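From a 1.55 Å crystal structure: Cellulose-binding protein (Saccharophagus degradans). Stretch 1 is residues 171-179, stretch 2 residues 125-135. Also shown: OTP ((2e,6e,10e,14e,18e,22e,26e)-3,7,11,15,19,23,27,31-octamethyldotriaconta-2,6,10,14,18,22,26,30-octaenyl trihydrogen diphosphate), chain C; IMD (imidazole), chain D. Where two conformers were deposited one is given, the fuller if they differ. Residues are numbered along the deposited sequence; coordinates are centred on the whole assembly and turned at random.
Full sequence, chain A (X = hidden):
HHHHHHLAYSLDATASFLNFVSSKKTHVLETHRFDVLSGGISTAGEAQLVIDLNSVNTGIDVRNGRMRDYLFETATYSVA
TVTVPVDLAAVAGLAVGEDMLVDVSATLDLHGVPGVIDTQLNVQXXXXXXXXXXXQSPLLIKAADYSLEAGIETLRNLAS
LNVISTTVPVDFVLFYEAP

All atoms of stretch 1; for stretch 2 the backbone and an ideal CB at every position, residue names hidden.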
# COMPACT_ATOMS: atom_id res chain seq x y z
N ASP A 171 0.77 -6.46 -1.30
CA ASP A 171 1.41 -6.97 -0.10
C ASP A 171 2.30 -5.93 0.50
O ASP A 171 2.90 -5.14 -0.22
CB ASP A 171 2.26 -8.17 -0.43
CG ASP A 171 1.44 -9.35 -0.76
OD1 ASP A 171 0.76 -9.91 0.12
OD2 ASP A 171 1.52 -9.76 -1.94
N PHE A 172 2.39 -5.90 1.82
CA PHE A 172 3.26 -4.92 2.47
C PHE A 172 3.81 -5.47 3.75
O PHE A 172 3.17 -6.29 4.42
CB PHE A 172 2.57 -3.57 2.68
CG PHE A 172 1.22 -3.64 3.40
CD1 PHE A 172 1.13 -3.73 4.80
CD2 PHE A 172 0.04 -3.67 2.67
CE1 PHE A 172 -0.09 -3.83 5.42
CE2 PHE A 172 -1.17 -3.78 3.33
CZ PHE A 172 -1.21 -3.83 4.69
N VAL A 173 4.99 -5.02 4.10
CA VAL A 173 5.59 -5.22 5.45
C VAL A 173 6.06 -3.84 5.89
O VAL A 173 6.95 -3.23 5.27
CB VAL A 173 6.72 -6.21 5.44
CG1 VAL A 173 7.31 -6.34 6.87
CG2 VAL A 173 6.24 -7.60 4.88
N LEU A 174 5.45 -3.33 6.95
CA LEU A 174 5.71 -1.98 7.46
C LEU A 174 6.35 -2.09 8.83
O LEU A 174 5.89 -2.89 9.67
CB LEU A 174 4.41 -1.21 7.58
CG LEU A 174 3.59 -1.15 6.30
CD1 LEU A 174 2.28 -0.46 6.57
CD2 LEU A 174 4.28 -0.50 5.09
N PHE A 175 7.40 -1.32 9.06
CA PHE A 175 8.03 -1.29 10.37
C PHE A 175 7.82 0.06 10.97
O PHE A 175 8.10 1.08 10.31
CB PHE A 175 9.52 -1.57 10.20
CG PHE A 175 9.81 -2.96 9.72
CD1 PHE A 175 9.96 -4.03 10.62
CD2 PHE A 175 9.91 -3.25 8.37
CE1 PHE A 175 10.19 -5.32 10.17
CE2 PHE A 175 10.15 -4.56 7.93
CZ PHE A 175 10.27 -5.57 8.81
N TYR A 176 7.26 0.10 12.17
CA TYR A 176 7.01 1.35 12.88
C TYR A 176 7.82 1.35 14.17
O TYR A 176 7.93 0.32 14.85
CB TYR A 176 5.50 1.54 13.18
CG TYR A 176 4.63 1.89 12.03
CD1 TYR A 176 4.44 3.19 11.64
CD2 TYR A 176 3.99 0.91 11.28
CE1 TYR A 176 3.60 3.54 10.58
CE2 TYR A 176 3.19 1.25 10.21
CZ TYR A 176 3.00 2.56 9.85
OH TYR A 176 2.20 2.93 8.79
N GLU A 177 8.38 2.50 14.53
CA GLU A 177 9.29 2.63 15.65
C GLU A 177 8.90 3.81 16.50
O GLU A 177 8.70 4.88 15.97
CB GLU A 177 10.65 2.98 15.06
CG GLU A 177 11.34 1.85 14.60
CD GLU A 177 12.34 1.28 15.63
OE1 GLU A 177 12.31 1.61 16.83
OE2 GLU A 177 13.09 0.45 15.20
N ALA A 178 8.72 3.52 17.79
CA ALA A 178 8.43 4.50 18.84
C ALA A 178 9.69 5.20 19.34
O ALA A 178 10.77 4.64 19.27
CB ALA A 178 7.75 3.80 20.00
N PRO A 179 9.55 6.44 19.83
CA PRO A 179 10.59 7.20 20.55
C PRO A 179 11.02 6.58 21.88
O PRO A 179 11.79 5.63 21.91
CB PRO A 179 9.90 8.53 20.85
CG PRO A 179 8.86 8.68 19.85
CD PRO A 179 8.39 7.28 19.49
N UNK A 125 5.13 -7.42 17.75
CA UNK A 125 6.14 -6.63 18.44
C UNK A 125 7.52 -7.26 18.25
O UNK A 125 7.72 -8.45 18.51
CB UNK A 125 5.80 -6.51 19.93
N UNK A 126 8.48 -6.46 17.80
CA UNK A 126 9.82 -6.93 17.63
C UNK A 126 10.79 -6.55 18.72
O UNK A 126 11.79 -7.25 18.95
CB UNK A 126 10.35 -6.42 16.29
N UNK A 127 10.51 -5.44 19.42
CA UNK A 127 11.35 -4.98 20.51
C UNK A 127 10.51 -4.02 21.35
O UNK A 127 9.32 -3.78 21.05
CB UNK A 127 12.63 -4.31 20.00
N UNK A 128 11.13 -3.39 22.35
CA UNK A 128 10.40 -2.42 23.18
C UNK A 128 9.91 -1.22 22.41
O UNK A 128 8.96 -0.59 22.84
CB UNK A 128 11.29 -1.94 24.33
N UNK A 129 10.50 -0.92 21.24
CA UNK A 129 10.13 0.24 20.44
C UNK A 129 9.66 -0.06 19.02
O UNK A 129 9.15 0.84 18.36
CB UNK A 129 11.33 1.19 20.37
N UNK A 130 9.77 -1.30 18.55
CA UNK A 130 9.56 -1.56 17.11
C UNK A 130 8.47 -2.58 16.90
O UNK A 130 8.44 -3.57 17.61
CB UNK A 130 10.85 -2.04 16.45
N UNK A 131 7.58 -2.29 15.95
CA UNK A 131 6.55 -3.22 15.57
C UNK A 131 6.57 -3.42 14.06
O UNK A 131 7.06 -2.57 13.30
CB UNK A 131 5.18 -2.73 16.04
N UNK A 132 6.07 -4.57 13.64
CA UNK A 132 5.95 -4.97 12.24
C UNK A 132 4.46 -5.21 11.91
O UNK A 132 3.77 -5.98 12.63
CB UNK A 132 6.78 -6.22 11.96
N UNK A 133 4.00 -4.56 10.85
CA UNK A 133 2.61 -4.64 10.42
C UNK A 133 2.53 -5.12 8.99
O UNK A 133 3.18 -4.57 8.11
CB UNK A 133 1.92 -3.28 10.56
N UNK A 134 1.73 -6.14 8.78
CA UNK A 134 1.61 -6.66 7.42
C UNK A 134 0.20 -7.17 7.15
O UNK A 134 -0.57 -7.44 8.07
CB UNK A 134 2.63 -7.78 7.18
N UNK A 135 -0.15 -7.26 5.88
CA UNK A 135 -1.45 -7.85 5.55
C UNK A 135 -1.44 -9.32 5.92
O UNK A 135 -0.53 -10.10 5.54
CB UNK A 135 -1.78 -7.67 4.07
O7 OTP C . 3.82 -6.83 -22.69
P2 OTP C . 4.56 -5.55 -22.96
O5 OTP C . 4.39 -5.06 -24.39
O6 OTP C . 5.99 -5.53 -22.47
O4 OTP C . 3.73 -4.43 -22.08
P1 OTP C . 4.25 -3.64 -20.77
O2 OTP C . 4.09 -4.64 -19.63
O3 OTP C . 5.50 -2.81 -20.97
O1 OTP C . 3.10 -2.57 -20.37
C40 OTP C . 1.86 -3.09 -19.86
C39 OTP C . 1.60 -2.59 -18.44
C37 OTP C . 1.21 -3.37 -17.45
C38 OTP C . 1.00 -4.89 -17.50
C36 OTP C . 0.93 -2.76 -16.08
C35 OTP C . -0.53 -2.69 -15.71
C34 OTP C . -0.71 -2.16 -14.28
C32 OTP C . -1.66 -2.54 -13.42
C33 OTP C . -2.63 -3.63 -13.73
C31 OTP C . -1.62 -1.93 -12.01
C30 OTP C . -2.85 -1.22 -11.51
C29 OTP C . -2.70 -0.77 -10.06
C27 OTP C . -3.69 -0.76 -9.17
C28 OTP C . -5.14 -1.10 -9.47
C26 OTP C . -3.42 -0.45 -7.71
C25 OTP C . -1.98 -0.23 -7.31
C24 OTP C . -1.71 -0.34 -5.80
C22 OTP C . -1.56 0.67 -4.95
C23 OTP C . -1.50 2.13 -5.32
C21 OTP C . -1.38 0.34 -3.50
C20 OTP C . -2.60 0.73 -2.62
C19 OTP C . -2.40 0.45 -1.13
C17 OTP C . -2.94 -0.55 -0.44
C18 OTP C . -3.98 -1.50 -0.92
C16 OTP C . -2.47 -0.77 0.99
C15 OTP C . -3.59 -0.66 1.99
C14 OTP C . -3.06 -0.53 3.40
C12 OTP C . -3.65 -1.05 4.50
C13 OTP C . -4.91 -1.91 4.42
C11 OTP C . -3.10 -0.84 5.88
C10 OTP C . -1.78 -0.20 6.01
C9 OTP C . -1.14 -0.24 7.39
C7 OTP C . -1.04 0.78 8.27
C8 OTP C . -1.44 2.22 8.00
C6 OTP C . -0.44 0.49 9.62
C5 OTP C . -1.46 0.24 10.71
C4 OTP C . -0.84 0.06 12.07
C2 OTP C . -1.31 -0.80 12.98
C3 OTP C . -2.49 -1.70 12.89
C1 OTP C . -0.60 -0.86 14.30
N1 IMD D . 3.95 -10.21 2.34
C2 IMD D . 4.45 -10.39 3.60
N3 IMD D . 3.41 -10.31 4.47
C4 IMD D . 2.25 -10.07 3.81
C5 IMD D . 2.60 -10.00 2.46

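Position 125 has nothing of stretch 1 within 5.5 Å of its ideal CB, so the visible atoms favour no class; the residue is Arg125, whose NH1 donates to the backbone O of position 127 (2.9 Å). Position 126 is likewise unconstrained at CB, although its CA-to-CB bond points toward stretch 1, so a side chain long enough could reach the Phe175 ring. Leu126 does so: CD1 lies 3.8 Å from Phe175 CE1, at the ring edge. Positions 127 and 128 have no neighbour in stretch 1 at CB and would accept many small or polar residues. Ser127 accepts a hydrogen bond at OG from the backbone N of residue 129 (3.1 Å); Ala128 makes no contact with stretch 1.

Position 129 points toward stretch 1, its ideal CB 3.7 Å from both Ala178 O and Glu177 OE1. A short hydroxyl or amide would suit the carboxylate. The residue is Thr129, with OG1 3.2 Å from Glu177 OE1. Its backbone O accepts a nearly straight bond from Ala178 N (2.8 Å, 170°).

At 130, paired with Glu177 without backbone hydrogen bonds between the two, the ideal CB is 3.6 Å from Glu177 OE2. A basic side chain, or a neutral donor, would answer that charge. Arg130 forms a salt bridge, NH1 to Glu177 OE2 at 2.7 Å, with the carboxylate at the guanidinium edge, while Phe175 CB lies over one guanidinium face, 3.5 Å from NH2.

Position 131 is bound to Tyr176 through both backbone bonds, N to Tyr176 O and O from Tyr176 N, each 2.9 Å. Its CB shares a sheet face with Leu174 and Tyr176, so an apolar residue fits, branched or not. Ile131 brings CG1 within 3.8 Å of Tyr176 CB.

The ideal CB of 132 lies 4.0 Å from Phe175 CE1 and 5.1 Å from Val173 CG1, an apolar setting for Leu, Ile or Met. Met132 sets CG 3.7 Å from both Phe175 CE1 and Val173 CG1; its SD is 4.7 Å from the Phe175 ring centroid, approaching obliquely.

Position 133 repeats the paired backbone bonds, its N to Leu174 O and its O from Leu174 N, each 2.8 Å. Its ideal CB is 4.7 Å from Tyr176 CE2. A compact apolar residue would suit. Val133 places CG2 4.1 Å from Tyr176 CD2.

At 134 the ideal CB sits tightly, 3.2 Å from Phe172 O, yet it leads to the face carrying Val173, near the imidazole; polar or apolar residues could fit. Gln134 accepts a hydrogen bond at OE1 from imidazole N3 (2.5 Å).

Position 135 starts sideways, its ideal CB 3.9 Å from Phe172 CZ and 5.2 Å from Asp171 OD1. The backbone N of Phe172 and the Asp171 carboxylate call for an acceptor and a donor together, as in an amide. Asn135 supplies both: OD1 accepts from Phe172 N (3.0 Å, 164°) and lies over one face of the Phe172 ring, while ND2 donates to Asp171 OD1 (2.9 Å, 177°).

Stretch 2 (125-135) RLSATRIMVQN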
# COMPACT_ATOMS: atom_id res chain seq x y z
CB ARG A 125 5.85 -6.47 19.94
CG ARG A 125 6.93 -5.65 20.61
CD ARG A 125 6.68 -5.38 22.07
NE ARG A 125 5.57 -4.43 22.23
CZ ARG A 125 5.66 -3.12 22.01
NH1 ARG A 125 6.80 -2.54 21.63
NH2 ARG A 125 4.57 -2.37 22.12
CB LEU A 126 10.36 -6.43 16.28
CG LEU A 126 9.59 -6.80 15.04
CD1 LEU A 126 10.33 -6.27 13.82
CD2 LEU A 126 9.39 -8.29 14.90
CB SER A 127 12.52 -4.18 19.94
OG SER A 127 12.13 -2.89 19.48
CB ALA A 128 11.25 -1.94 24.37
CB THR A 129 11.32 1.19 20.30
OG1 THR A 129 12.40 0.45 19.77
CG2 THR A 129 11.74 1.73 21.66
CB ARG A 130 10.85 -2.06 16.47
CG ARG A 130 10.85 -2.17 14.98
CD ARG A 130 12.24 -2.67 14.51
NE ARG A 130 12.41 -2.75 13.07
CZ ARG A 130 12.69 -1.72 12.28
NH1 ARG A 130 12.73 -0.47 12.70
NH2 ARG A 130 12.88 -1.94 11.01
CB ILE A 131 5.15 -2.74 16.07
CG1 ILE A 131 4.75 -1.50 15.30
CG2 ILE A 131 5.11 -2.58 17.61
CD1 ILE A 131 3.34 -0.99 15.65
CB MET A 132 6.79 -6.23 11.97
CG MET A 132 6.72 -6.69 10.52
SD MET A 132 7.69 -8.20 10.23
CE MET A 132 7.03 -9.34 11.42
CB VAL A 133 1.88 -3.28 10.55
CG1 VAL A 133 0.39 -3.41 10.25
CG2 VAL A 133 2.09 -2.70 11.97
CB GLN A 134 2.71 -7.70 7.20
CG GLN A 134 2.57 -8.96 8.09
CD GLN A 134 3.74 -9.86 7.98
OE1 GLN A 134 4.16 -10.23 6.87
NE2 GLN A 134 4.31 -10.21 9.13
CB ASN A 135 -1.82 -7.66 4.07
CG ASN A 135 -0.73 -8.17 3.11
OD1 ASN A 135 0.41 -7.67 3.14
ND2 ASN A 135 -1.10 -9.08 2.21
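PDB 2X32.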